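PDB 3LUF: Two-component system response regulator/GGDEF domain protein from Aeromonas salmonicida, which probably makes the second messenger cyclic di-GMP from two GTP through its GGDEF domain, the piece described here being its paired receiver domains. Local coordinates for residues B[168-173]-B[198-203]; B[175-180]-B[215-220]; B[206-211]-B[225-230]. All blocks are in the same frame, centred on the assembly; numbering follows the deposited sequence. Where two conformers were deposited one is given.

Contact 1: residues B[168-173]-B[198-203]; sequences PAIRLV and QQLAII
Leu-200 reaches across to Val-173 with both methyl branches: CD1 lies 3.8 Å from Val-173 CG2, and CD2 comes up to the same methyl only slightly farther off. The two side chains cross obliquely. In Leu-200, CG stands anti to the backbone N (chi1 -176°), and CD1 beyond it also rests on the backbone of the facing segment, 3.5 Å from Ile-170 O. On the reverse face of the sheet Leu-172 does the equivalent work with a single branch. Its CD1 touches Ala-201 CB at 3.7 Å and the CG1 and CD1 atoms of Ile-203, bridging over the small alanine to the next side chain on that face.

Between these two apolar layers runs the backbone pairing of two parallel strands, the starts of 172-176 and 201-207. They are neighbours in the five-stranded parallel sheet of the second receiver domain, which has the CheY-like order 2-1-3-4-5, and helix 184-194 connects them in a beta-alpha-beta crossover. Ala-201 N donates to Arg-171 O at 2.8 Å, Val-173 N to Ala-201 O at 2.9 Å, and Ile-203 N to Val-173 O. The last donor lies nearly on the line of the carbonyl, with a C=O...N angle of 166°, whereas Ala-201 N is tilted 31° from the carbonyl plane of Arg-171. Two CA-H...O contacts, from Leu-172 to Ala-201 O and from Ile-202 to Val-173 O, add to the pairing.

Helix 184-194 covers the face of Leu-200 and Ile-202, with Leu-191 touching both side chains. Against the opposite face lies helix 232-248, where Val-239 meets Leu-172 and Asn-242 meets Ile-203. The crossover is also tied by Arg-192, whose NH2 bonds to Leu-200 O.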
loop_
_atom_site.group_PDB
_atom_site.type_symbol
_atom_site.label_atom_id
_atom_site.label_comp_id
_atom_site.label_asym_id
_atom_site.label_seq_id
_atom_site.Cartn_x
_atom_site.Cartn_y
_atom_site.Cartn_z
ATOM N N PRO B 168 -8.705 0.161 23.335
ATOM C CA PRO B 168 -7.932 1.277 22.785
ATOM C C PRO B 168 -6.599 0.904 22.147
ATOM O O PRO B 168 -5.996 1.757 21.507
ATOM C CB PRO B 168 -7.686 2.188 24.000
ATOM C CG PRO B 168 -7.924 1.330 25.209
ATOM C CD PRO B 168 -8.971 0.342 24.783
ATOM N N ALA B 169 -6.148 -0.344 22.287
ATOM C CA ALA B 169 -4.909 -0.736 21.652
ATOM C C ALA B 169 -5.123 -1.060 20.170
ATOM O O ALA B 169 -4.121 -1.210 19.447
ATOM C CB ALA B 169 -4.300 -1.936 22.347
ATOM N N ILE B 170 -6.377 -1.200 19.732
ATOM C CA ILE B 170 -6.668 -1.518 18.292
ATOM C C ILE B 170 -5.974 -0.428 17.467
ATOM O O ILE B 170 -6.180 0.761 17.738
ATOM C CB ILE B 170 -8.174 -1.577 17.998
ATOM C CG1 ILE B 170 -8.783 -2.856 18.598
ATOM C CG2 ILE B 170 -8.442 -1.530 16.474
ATOM C CD1 ILE B 170 -10.341 -2.871 18.676
ATOM N N ARG B 171 -5.130 -0.806 16.495
ATOM C CA ARG B 171 -4.394 0.203 15.729
ATOM C C ARG B 171 -4.778 0.246 14.253
ATOM O O ARG B 171 -4.324 1.112 13.509
ATOM C CB ARG B 171 -2.894 -0.020 15.874
ATOM C CG ARG B 171 -2.362 -1.249 15.137
ATOM C CD ARG B 171 -0.854 -1.308 15.320
ATOM N NE ARG B 171 -0.545 -1.560 16.732
ATOM C CZ ARG B 171 0.684 -1.554 17.242
ATOM N NH1 ARG B 171 1.728 -1.245 16.460
ATOM N NH2 ARG B 171 0.856 -1.806 18.546
ATOM N N LEU B 172 -5.580 -0.733 13.820
ATOM C CA LEU B 172 -5.908 -0.803 12.389
ATOM C C LEU B 172 -7.342 -1.288 12.273
ATOM O O LEU B 172 -7.749 -2.228 12.946
ATOM C CB LEU B 172 -4.926 -1.731 11.663
ATOM C CG LEU B 172 -5.357 -2.184 10.248
ATOM C CD1 LEU B 172 -5.231 -0.993 9.373
ATOM C CD2 LEU B 172 -4.520 -3.330 9.703
ATOM N N VAL B 173 -8.118 -0.583 11.460
ATOM C CA VAL B 173 -9.512 -0.902 11.208
ATOM C C VAL B 173 -9.688 -1.123 9.715
ATOM O O VAL B 173 -9.197 -0.317 8.902
ATOM C CB VAL B 173 -10.480 0.230 11.623
ATOM C CG1 VAL B 173 -11.925 -0.262 11.430
ATOM C CG2 VAL B 173 -10.255 0.677 13.064
ATOM N N GLN B 198 -1.836 8.278 12.187
ATOM C CA GLN B 198 -0.792 7.603 12.963
ATOM C C GLN B 198 -1.380 6.956 14.214
ATOM O O GLN B 198 -0.832 5.992 14.756
ATOM C CB GLN B 198 0.364 8.568 13.298
ATOM C CG GLN B 198 1.466 7.991 14.260
ATOM C CD GLN B 198 2.078 6.664 13.764
ATOM O OE1 GLN B 198 2.154 5.683 14.512
ATOM N NE2 GLN B 198 2.501 6.637 12.505
ATOM N N GLN B 199 -2.511 7.462 14.677
ATOM C CA GLN B 199 -3.131 6.904 15.866
ATOM C C GLN B 199 -3.967 5.668 15.569
ATOM O O GLN B 199 -4.090 4.777 16.420
ATOM C CB GLN B 199 -3.993 7.933 16.578
ATOM C CG GLN B 199 -3.152 9.031 17.276
ATOM C CD GLN B 199 -4.010 10.130 17.823
ATOM O OE1 GLN B 199 -4.854 10.695 17.116
ATOM N NE2 GLN B 199 -3.813 10.450 19.099
ATOM N N LEU B 200 -4.570 5.646 14.386
ATOM C CA LEU B 200 -5.480 4.577 14.019
ATOM C C LEU B 200 -5.486 4.450 12.500
ATOM O O LEU B 200 -6.077 5.311 11.836
ATOM C CB LEU B 200 -6.906 4.901 14.544
ATOM C CG LEU B 200 -7.967 3.819 14.324
ATOM C CD1 LEU B 200 -7.577 2.525 15.102
ATOM C CD2 LEU B 200 -9.418 4.259 14.629
ATOM N N ALA B 201 -4.890 3.386 11.955
ATOM C CA ALA B 201 -4.855 3.212 10.480
ATOM C C ALA B 201 -6.212 2.680 10.018
ATOM O O ALA B 201 -6.836 1.891 10.722
ATOM C CB ALA B 201 -3.749 2.272 10.067
ATOM N N ILE B 202 -6.688 3.147 8.877
ATOM C CA ILE B 202 -7.950 2.649 8.360
ATOM C C ILE B 202 -7.736 2.231 6.933
ATOM O O ILE B 202 -7.175 2.998 6.138
ATOM C CB ILE B 202 -9.013 3.749 8.396
ATOM C CG1 ILE B 202 -9.292 4.164 9.848
ATOM C CG2 ILE B 202 -10.273 3.341 7.581
ATOM C CD1 ILE B 202 -10.043 5.509 9.902
ATOM N N ILE B 203 -8.126 0.993 6.617
ATOM C CA ILE B 203 -8.205 0.560 5.213
ATOM C C ILE B 203 -9.671 0.511 4.815
ATOM O O ILE B 203 -10.478 -0.243 5.413
ATOM C CB ILE B 203 -7.583 -0.842 4.982
ATOM C CG1 ILE B 203 -6.126 -0.858 5.506
ATOM C CG2 ILE B 203 -7.672 -1.211 3.497
ATOM C CD1 ILE B 203 -5.469 -2.296 5.583
#

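Contact 2: residues B[175-180]-B[215-220]; sequences VDYYMP and ARYLKQ. With MG (magnesium ion), chain F.
The phenol ring of Tyr-217 points its hydroxyl end at the backbone of Val-175 and Tyr-177, meeting both Val-175 O and Tyr-177 CB obliquely. Tyr-177 CB lies 3.3 Å from Tyr-217 OH, and Val-175 CG1 lies 3.9 Å from the same hydroxyl, the valine and tyrosine side chains passing at a slant. The second ring, that of Tyr-177, carries its own OH obliquely to Arg-216 NH1, 4.0 Å away, with ring and guanidinium planes 74° apart.

In the second receiver domain, of CheY-like fold, the contact joins the C-terminal end of strand 172-176 and the loop after it to helix 213-219. Tyr-217 OH also hydrogen-bonds to Ile-205 O of strand 201-207, so one hydroxyl lies close to the backbones of two neighbouring strands. Asp-176, the predicted phosphorylation site, turns away from the helix, and with CG anti to the backbone N (chi1 179°) its carboxylate lies at the magnesium ion. Lys-219, on the same helix, pairs with Asp-99 of the second subunit.

The magnesium ion is held by Asp-176 OD2 at 2.0 Å and Tyr-178 O at 2.1 Å, with Asp-132 and three waters completing the site; one of these waters donates to Asp-176 OD1 at 2.6 Å.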
loop_
_atom_site.group_PDB
_atom_site.type_symbol
_atom_site.label_atom_id
_atom_site.label_comp_id
_atom_site.label_asym_id
_atom_site.label_seq_id
_atom_site.Cartn_x
_atom_site.Cartn_y
_atom_site.Cartn_z
ATOM N N VAL B 175 -12.726 -1.430 6.976
ATOM C CA VAL B 175 -14.102 -0.893 6.970
ATOM C C VAL B 175 -14.830 -1.172 5.661
ATOM O O VAL B 175 -14.442 -0.692 4.621
ATOM C CB VAL B 175 -14.091 0.644 7.204
ATOM C CG1 VAL B 175 -15.525 1.177 7.236
ATOM C CG2 VAL B 175 -13.419 0.966 8.522
ATOM N N ASP B 176 -15.916 -1.931 5.762
ATOM C CA ASP B 176 -16.846 -2.170 4.671
ATOM C C ASP B 176 -17.636 -0.911 4.380
ATOM O O ASP B 176 -18.185 -0.281 5.295
ATOM C CB ASP B 176 -17.802 -3.289 5.117
ATOM C CG ASP B 176 -18.861 -3.631 4.079
ATOM O OD1 ASP B 176 -18.600 -3.524 2.865
ATOM O OD2 ASP B 176 -19.970 -4.010 4.516
ATOM N N TYR B 177 -17.751 -0.551 3.103
ATOM C CA TYR B 177 -18.553 0.602 2.778
ATOM C C TYR B 177 -20.060 0.361 2.983
ATOM O O TYR B 177 -20.723 1.131 3.676
ATOM C CB TYR B 177 -18.268 1.128 1.375
ATOM C CG TYR B 177 -19.308 2.144 0.965
ATOM C CD1 TYR B 177 -19.245 3.452 1.422
ATOM C CD2 TYR B 177 -20.394 1.770 0.174
ATOM C CE1 TYR B 177 -20.215 4.379 1.067
ATOM C CE2 TYR B 177 -21.374 2.696 -0.183
ATOM C CZ TYR B 177 -21.273 3.987 0.258
ATOM O OH TYR B 177 -22.244 4.903 -0.104
ATOM N N TYR B 178 -20.611 -0.696 2.396
ATOM C CA TYR B 178 -22.064 -0.780 2.342
ATOM C C TYR B 178 -22.621 -1.469 3.570
ATOM O O TYR B 178 -22.529 -2.685 3.713
ATOM C CB TYR B 178 -22.540 -1.423 1.026
ATOM C CG TYR B 178 -24.025 -1.336 0.820
ATOM C CD1 TYR B 178 -24.721 -0.144 1.067
ATOM C CD2 TYR B 178 -24.749 -2.445 0.382
ATOM C CE1 TYR B 178 -26.106 -0.062 0.884
ATOM C CE2 TYR B 178 -26.128 -2.377 0.202
ATOM C CZ TYR B 178 -26.797 -1.187 0.444
ATOM O OH TYR B 178 -28.165 -1.137 0.255
HETATM N N MSE B 179 -23.158 -0.661 4.476
HETATM C CA MSE B 179 -23.693 -1.151 5.744
HETATM C C MSE B 179 -24.966 -0.378 6.021
HETATM O O MSE B 179 -25.069 0.754 5.604
HETATM C CB MSE B 179 -22.699 -0.914 6.892
HETATM C CG MSE B 179 -21.398 -1.739 6.747
HETATM SE SE MSE B 179 -20.249 -1.770 8.296
HETATM C CE MSE B 179 -19.704 0.142 8.303
ATOM N N PRO B 180 -25.924 -0.997 6.725
ATOM C CA PRO B 180 -27.136 -0.218 7.029
ATOM C C PRO B 180 -26.883 0.900 8.064
ATOM O O PRO B 180 -25.966 0.790 8.907
ATOM C CB PRO B 180 -28.127 -1.278 7.532
ATOM C CG PRO B 180 -27.243 -2.462 8.034
ATOM C CD PRO B 180 -26.024 -2.417 7.131
ATOM N N ALA B 215 -11.509 6.606 -3.667
ATOM C CA ALA B 215 -11.114 8.018 -3.601
ATOM C C ALA B 215 -11.810 8.745 -2.445
ATOM O O ALA B 215 -11.199 9.555 -1.765
ATOM C CB ALA B 215 -11.412 8.734 -4.936
ATOM N N ARG B 216 -13.081 8.451 -2.228
ATOM C CA ARG B 216 -13.833 9.098 -1.171
ATOM C C ARG B 216 -13.250 8.712 0.193
ATOM O O ARG B 216 -13.056 9.563 1.052
ATOM C CB ARG B 216 -15.309 8.702 -1.244
ATOM C CG ARG B 216 -16.126 9.452 -2.307
ATOM C CD ARG B 216 -17.631 9.077 -2.239
ATOM N NE ARG B 216 -18.245 9.396 -0.944
ATOM C CZ ARG B 216 -19.398 8.882 -0.501
ATOM N NH1 ARG B 216 -20.069 8.005 -1.238
ATOM N NH2 ARG B 216 -19.879 9.230 0.686
ATOM N N TYR B 217 -12.944 7.427 0.359
ATOM C CA TYR B 217 -12.268 6.970 1.566
ATOM C C TYR B 217 -10.960 7.714 1.791
ATOM O O TYR B 217 -10.701 8.197 2.896
ATOM C CB TYR B 217 -11.964 5.480 1.469
ATOM C CG TYR B 217 -13.001 4.510 1.997
ATOM C CD1 TYR B 217 -13.494 4.597 3.299
ATOM C CD2 TYR B 217 -13.437 3.438 1.198
ATOM C CE1 TYR B 217 -14.418 3.657 3.763
ATOM C CE2 TYR B 217 -14.335 2.489 1.673
ATOM C CZ TYR B 217 -14.810 2.593 2.934
ATOM O OH TYR B 217 -15.689 1.628 3.378
ATOM N N LEU B 218 -10.121 7.770 0.757
ATOM C CA LEU B 218 -8.818 8.430 0.853
ATOM C C LEU B 218 -8.919 9.925 1.213
ATOM O O LEU B 218 -8.179 10.424 2.102
ATOM C CB LEU B 218 -8.006 8.182 -0.437
ATOM C CG LEU B 218 -7.546 6.727 -0.608
ATOM C CD1 LEU B 218 -6.980 6.518 -2.055
ATOM C CD2 LEU B 218 -6.485 6.390 0.442
ATOM N N LYS B 219 -9.837 10.630 0.544
ATOM C CA LYS B 219 -10.050 12.052 0.798
ATOM C C LYS B 219 -10.577 12.312 2.200
ATOM O O LYS B 219 -10.342 13.392 2.769
ATOM C CB LYS B 219 -11.013 12.669 -0.239
ATOM C CG LYS B 219 -10.487 12.648 -1.670
ATOM C CD LYS B 219 -9.374 13.641 -1.907
ATOM C CE LYS B 219 -8.940 13.567 -3.361
ATOM N NZ LYS B 219 -7.505 13.851 -3.475
ATOM N N GLN B 220 -11.274 11.319 2.753
ATOM C CA GLN B 220 -11.768 11.406 4.120
ATOM C C GLN B 220 -10.770 10.980 5.184
ATOM O O GLN B 220 -11.099 10.994 6.363
ATOM C CB GLN B 220 -13.055 10.623 4.304
ATOM C CG GLN B 220 -14.232 11.247 3.592
ATOM C CD GLN B 220 -14.592 12.630 4.107
ATOM O OE1 GLN B 220 -14.416 12.957 5.297
ATOM N NE2 GLN B 220 -15.079 13.459 3.207
HETATM MG MG MG F . -21.669 -4.595 3.676
HETATM O O HOH W 1 -20.773 -4.410 1.770
HETATM O O HOH W 2 -23.474 -5.318 2.817
HETATM O O HOH W 3 -20.916 -6.569 3.713
#

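Contact 3: residues B[206-211]-B[225-230]; sequences SVSDKR and FLNQPF
Ser-206 and Asn-227 face each other as a parallel bridge pair, and the close part of the contact is their backbone. Gln-228 N donates to Ser-206 O at 2.8 Å, tilted 28° from the carbonyl plane, while the bond from Ser-206 N to Leu-226 O is longer, 3.3 Å. Ser-206 O is also approached by the CA of Asn-227. Around this pairing Leu-213 and Tyr-217 of helix 213-219 touch the side chain of Ser-206, and Leu-226 packs on Ile-203 on the reverse face of the sheet.

Beyond the bridge the packing thins out toward solvent. Asn-227 CG, anti to the carbonyl carbon (chi1 -64°), lies 3.7 Å from Ser-208 CB, and ND2 is equally near. The side chains of Val-207 and Gln-228 pass at a slant, Val-207 CG1 lying 4.0 Å from Gln-228 O. A water donates to Asn-227 OD1 at 2.9 Å, with a weak second bond to Val-207 O. The ND2 of the same amide is bonded to Glu-234 of the second subunit, so this outer side takes part in the dimer.

Farther along the loop, Asp-209 OD1 accepts from the backbone N of Arg-211, an Asx turn, and in a side-on salt bridge NE of Arg-211 bonds to Asp-209 OD1 and NH2 to OD2 at 2.9 Å. The peptide before Pro-229 is cis. The side chain of Gln-228 comes within about 5 Å of that of Asp-176. Such strand ends, the fourth and fifth of the receiver sheet, are those of the beta-alpha-beta unit bordering the phosphoacceptor pocket in CheY-like domains.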
loop_
_atom_site.group_PDB
_atom_site.type_symbol
_atom_site.label_atom_id
_atom_site.label_comp_id
_atom_site.label_asym_id
_atom_site.label_seq_id
_atom_site.Cartn_x
_atom_site.Cartn_y
_atom_site.Cartn_z
ATOM N N SER B 206 -14.139 -1.418 -0.497
ATOM C CA SER B 206 -15.170 -0.966 -1.420
ATOM C C SER B 206 -15.270 -1.914 -2.609
ATOM O O SER B 206 -14.284 -2.506 -2.991
ATOM C CB SER B 206 -14.732 0.394 -1.986
ATOM O OG SER B 206 -15.677 1.331 -1.624
ATOM N N VAL B 207 -16.443 -2.010 -3.241
ATOM C CA VAL B 207 -16.454 -2.476 -4.638
ATOM C C VAL B 207 -16.135 -1.258 -5.510
ATOM O O VAL B 207 -16.633 -0.148 -5.245
ATOM C CB VAL B 207 -17.787 -3.140 -5.042
ATOM C CG1 VAL B 207 -17.968 -4.448 -4.292
ATOM C CG2 VAL B 207 -18.934 -2.208 -4.792
ATOM N N SER B 208 -15.280 -1.414 -6.517
ATOM C CA SER B 208 -14.872 -0.229 -7.265
ATOM C C SER B 208 -15.769 -0.050 -8.493
ATOM O O SER B 208 -15.785 -0.899 -9.386
ATOM C CB SER B 208 -13.366 -0.248 -7.599
ATOM O OG SER B 208 -13.112 -0.272 -8.985
ATOM N N ASP B 209 -16.545 1.035 -8.487
ATOM C CA ASP B 209 -17.487 1.343 -9.566
ATOM C C ASP B 209 -17.638 2.862 -9.741
ATOM O O ASP B 209 -16.782 3.635 -9.272
ATOM C CB ASP B 209 -18.836 0.623 -9.340
ATOM C CG ASP B 209 -19.468 0.934 -7.974
ATOM O OD1 ASP B 209 -19.132 1.962 -7.359
ATOM O OD2 ASP B 209 -20.313 0.141 -7.505
ATOM N N LYS B 210 -18.714 3.294 -10.406
ATOM C CA LYS B 210 -18.947 4.724 -10.662
ATOM C C LYS B 210 -19.041 5.626 -9.411
ATOM O O LYS B 210 -18.966 6.849 -9.525
ATOM C CB LYS B 210 -20.169 4.938 -11.590
ATOM C CG LYS B 210 -21.530 4.657 -10.954
ATOM C CD LYS B 210 -22.690 4.979 -11.910
ATOM C CE LYS B 210 -23.091 6.474 -11.887
ATOM N NZ LYS B 210 -24.082 6.792 -12.992
ATOM N N ARG B 211 -19.207 5.031 -8.224
ATOM C CA ARG B 211 -19.339 5.834 -6.993
ATOM C C ARG B 211 -18.005 6.372 -6.468
ATOM O O ARG B 211 -17.994 7.244 -5.577
ATOM C CB ARG B 211 -20.094 5.067 -5.905
ATOM C CG ARG B 211 -21.575 4.858 -6.219
ATOM C CD ARG B 211 -22.181 3.844 -5.272
ATOM N NE ARG B 211 -21.493 2.561 -5.353
ATOM C CZ ARG B 211 -21.711 1.538 -4.529
ATOM N NH1 ARG B 211 -22.617 1.633 -3.560
ATOM N NH2 ARG B 211 -21.021 0.410 -4.682
ATOM N N PHE B 225 -6.719 1.753 0.686
ATOM C CA PHE B 225 -7.954 1.177 0.134
ATOM C C PHE B 225 -7.709 -0.261 -0.271
ATOM O O PHE B 225 -6.565 -0.652 -0.534
ATOM C CB PHE B 225 -8.402 1.973 -1.101
ATOM C CG PHE B 225 -7.499 1.778 -2.297
ATOM C CD1 PHE B 225 -7.839 0.858 -3.280
ATOM C CD2 PHE B 225 -6.306 2.475 -2.408
ATOM C CE1 PHE B 225 -7.005 0.656 -4.376
ATOM C CE2 PHE B 225 -5.440 2.263 -3.506
ATOM C CZ PHE B 225 -5.826 1.345 -4.490
ATOM N N LEU B 226 -8.782 -1.029 -0.355
ATOM C CA LEU B 226 -8.691 -2.400 -0.830
ATOM C C LEU B 226 -10.014 -2.693 -1.502
ATOM O O LEU B 226 -11.080 -2.579 -0.881
ATOM C CB LEU B 226 -8.414 -3.339 0.350
ATOM C CG LEU B 226 -8.424 -4.841 0.079
ATOM C CD1 LEU B 226 -7.363 -5.144 -0.929
ATOM C CD2 LEU B 226 -8.178 -5.566 1.420
ATOM N N ASN B 227 -9.969 -2.993 -2.797
ATOM C CA ASN B 227 -11.198 -3.198 -3.538
ATOM C C ASN B 227 -11.633 -4.664 -3.517
ATOM O O ASN B 227 -10.803 -5.563 -3.615
ATOM C CB ASN B 227 -11.080 -2.638 -4.965
ATOM C CG ASN B 227 -10.891 -1.114 -4.980
ATOM O OD1 ASN B 227 -11.466 -0.377 -4.142
ATOM N ND2 ASN B 227 -10.088 -0.631 -5.931
ATOM N N GLN B 228 -12.931 -4.897 -3.324
ATOM C CA GLN B 228 -13.495 -6.258 -3.340
ATOM C C GLN B 228 -13.953 -6.594 -4.761
ATOM O O GLN B 228 -14.393 -5.706 -5.484
ATOM C CB GLN B 228 -14.727 -6.333 -2.433
ATOM C CG GLN B 228 -14.474 -6.511 -0.950
ATOM C CD GLN B 228 -15.776 -6.559 -0.148
ATOM O OE1 GLN B 228 -16.842 -6.168 -0.651
ATOM N NE2 GLN B 228 -15.697 -7.043 1.107
ATOM N N PRO B 229 -13.830 -7.871 -5.188
ATOM C CA PRO B 229 -13.157 -9.003 -4.535
ATOM C C PRO B 229 -11.632 -8.857 -4.441
ATOM O O PRO B 229 -11.023 -8.278 -5.335
ATOM C CB PRO B 229 -13.483 -10.202 -5.457
ATOM C CG PRO B 229 -13.792 -9.582 -6.807
ATOM C CD PRO B 229 -14.517 -8.284 -6.431
ATOM N N PHE B 230 -11.046 -9.382 -3.364
ATOM C CA PHE B 230 -9.588 -9.461 -3.192
ATOM C C PHE B 230 -9.164 -10.849 -2.716
ATOM O O PHE B 230 -9.962 -11.591 -2.097
ATOM C CB PHE B 230 -9.066 -8.381 -2.212
ATOM C CG PHE B 230 -9.720 -8.434 -0.841
ATOM C CD1 PHE B 230 -9.256 -9.326 0.137
ATOM C CD2 PHE B 230 -10.798 -7.609 -0.543
ATOM C CE1 PHE B 230 -9.861 -9.384 1.389
ATOM C CE2 PHE B 230 -11.426 -7.671 0.698
ATOM C CZ PHE B 230 -10.957 -8.564 1.662
HETATM O O HOH W 4 -13.575 1.469 -4.830
#

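How the contacts relate
All three contacts belong to the second receiver domain and its parallel sheet. Contact 1 is buried, with mostly apolar side chains about backbone hydrogen bonds, at the N-terminal ends of strands 172-176 and 201-207, where helices cover both faces. Contact 2 takes up strand 172-176 at its other end and contact 3 does the same for strand 201-207; polar groups and waters enter at these ends, with the magnesium ion bound in contact 2. Contact 2 sets a helix against that strand end, while contact 3 pairs two strands and is only partly buried. The last two meet through Tyr-217 on Ser-206 and Tyr-177 on Arg-211, and both, unlike contact 1, touch the second subunit.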